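Local coordinates for protein Nrps/pks (Streptomyces albus, PDB 4OPF) that acts as a ketosynthase domain of the oxazolomycin assembly line, probably taking up the growing acyl chain and passing it on without extending it, at the interface of chains A and B. Coordinates in Å, arbitrary orientation; residue numbers count along the deposited sequence, not the author numbering. Chains: chain A/B, Nrps/pks.

The interface of chains A and B. Residues chain A 157-158, 165, 256, 401; chain B 137, 153-154.
B:Asn137 lies against A:Asp157 and A:Thr158, the start of the DTACSS motif that carries the nucleophilic cysteine of ketosynthases, whose thiolase-fold domains typically pair as two-fold dimers like this one. Its CB sits 3.5 Å from the backbone O of A:Asp157, a van der Waals contact. CG, anti to the backbone N (chi1 -151°), runs alongside the side chain of A:Thr158, both pointing the same way, with the amide carbon 4.0 Å from the methyl CG2. At the tip the two amide atoms part company. OD1 takes water 2 at 3.2 Å, and the same water receives the backbone N of A:Asp157, so the subunits are linked here through solvent. ND2 passes the A:Thr158 methyl and turns back into its own chain, giving a nearly straight hydrogen bond of 2.8 Å to the backbone O of B:Ser153. That acceptor lies in the plane of the amide, whereas the donor stands 43° above the carbonyl plane. This bond and the water together fix the amide's rotation. An alanine here would probably leave the B:Ser153 carbonyl and water 2 without this amide and open a gap beside the A:Thr158 methyl. Further along, B:Ser153 CB touches ND2 of A:Asn256 at 3.6 Å. Water 1 joins that ND2, the hydroxyl OG1 of A:Thr401 and the backbone N of B:Ser153, which begins strand 153-156. CG2 of B:Thr154 faces CG1 of A:Val165, on helix 162-175, more loosely at 4.3 Å.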
loop_
_atom_site.group_PDB
_atom_site.type_symbol
_atom_site.label_atom_id
_atom_site.label_comp_id
_atom_site.label_asym_id
_atom_site.label_seq_id
_atom_site.Cartn_x
_atom_site.Cartn_y
_atom_site.Cartn_z
ATOM N N ASP A 157 5.967 1.023 -5.389
ATOM C CA ASP A 157 7.317 1.379 -5.835
ATOM C C ASP A 157 7.962 2.467 -4.927
ATOM O O ASP A 157 7.586 3.622 -4.989
ATOM C CB ASP A 157 7.305 1.834 -7.282
ATOM C CG ASP A 157 8.687 2.287 -7.757
ATOM O OD1 ASP A 157 9.740 2.171 -7.022
ATOM O OD2 ASP A 157 8.691 2.721 -8.923
ATOM N N THR A 158 8.851 2.040 -4.030
ATOM C CA THR A 158 9.599 2.956 -3.164
ATOM C C THR A 158 11.057 2.596 -3.339
ATOM O O THR A 158 11.835 2.590 -2.384
ATOM C CB THR A 158 9.199 2.835 -1.673
ATOM O OG1 THR A 158 9.268 1.483 -1.254
ATOM C CG2 THR A 158 7.791 3.340 -1.394
ATOM N N VAL A 165 8.428 -2.636 1.944
ATOM C CA VAL A 165 7.160 -1.924 2.117
ATOM C C VAL A 165 5.997 -2.833 1.778
ATOM O O VAL A 165 4.969 -2.857 2.471
ATOM C CB VAL A 165 7.148 -0.645 1.264
ATOM C CG1 VAL A 165 5.811 0.028 1.300
ATOM C CG2 VAL A 165 8.218 0.297 1.782
ATOM N N ASN A 256 9.433 7.520 7.016
ATOM C CA ASN A 256 9.920 8.407 5.979
ATOM C C ASN A 256 10.898 9.397 6.596
ATOM O O ASN A 256 10.676 9.898 7.693
ATOM C CB ASN A 256 8.773 9.229 5.387
ATOM C CG ASN A 256 9.125 9.803 4.049
ATOM O OD1 ASN A 256 9.545 10.934 3.948
ATOM N ND2 ASN A 256 8.960 9.011 3.007
ATOM N N THR A 401 11.950 6.775 1.933
ATOM C CA THR A 401 11.321 5.626 2.635
ATOM C C THR A 401 12.360 4.714 3.315
ATOM O O THR A 401 13.288 4.285 2.673
ATOM C CB THR A 401 10.487 4.768 1.662
ATOM O OG1 THR A 401 9.363 5.529 1.168
ATOM C CG2 THR A 401 9.891 3.577 2.351
ATOM N N ASN B 137 6.479 7.392 -6.627
ATOM C CA ASN B 137 5.905 7.614 -5.313
ATOM C C ASN B 137 5.819 9.094 -5.059
ATOM O O ASN B 137 5.401 9.457 -3.949
ATOM C CB ASN B 137 6.785 6.924 -4.247
ATOM C CG ASN B 137 6.006 6.495 -3.030
ATOM O OD1 ASN B 137 4.988 5.740 -3.130
ATOM N ND2 ASN B 137 6.504 6.918 -1.831
ATOM N N SER B 153 4.916 6.748 3.458
ATOM C CA SER B 153 4.455 7.628 2.421
ATOM C C SER B 153 4.261 6.794 1.198
ATOM O O SER B 153 5.244 6.355 0.639
ATOM C CB SER B 153 5.525 8.642 2.122
ATOM O OG SER B 153 5.081 9.696 1.270
ATOM N N THR B 154 3.022 6.579 0.771
ATOM C CA THR B 154 2.757 5.639 -0.306
ATOM C C THR B 154 1.682 6.099 -1.268
ATOM O O THR B 154 0.728 6.789 -0.908
ATOM C CB THR B 154 2.340 4.227 0.244
ATOM O OG1 THR B 154 1.286 4.360 1.142
ATOM C CG2 THR B 154 3.457 3.560 1.053
HETATM O O HOH W 1 7.885 6.197 3.623
HETATM O O HOH W 2 4.123 3.292 -5.032
#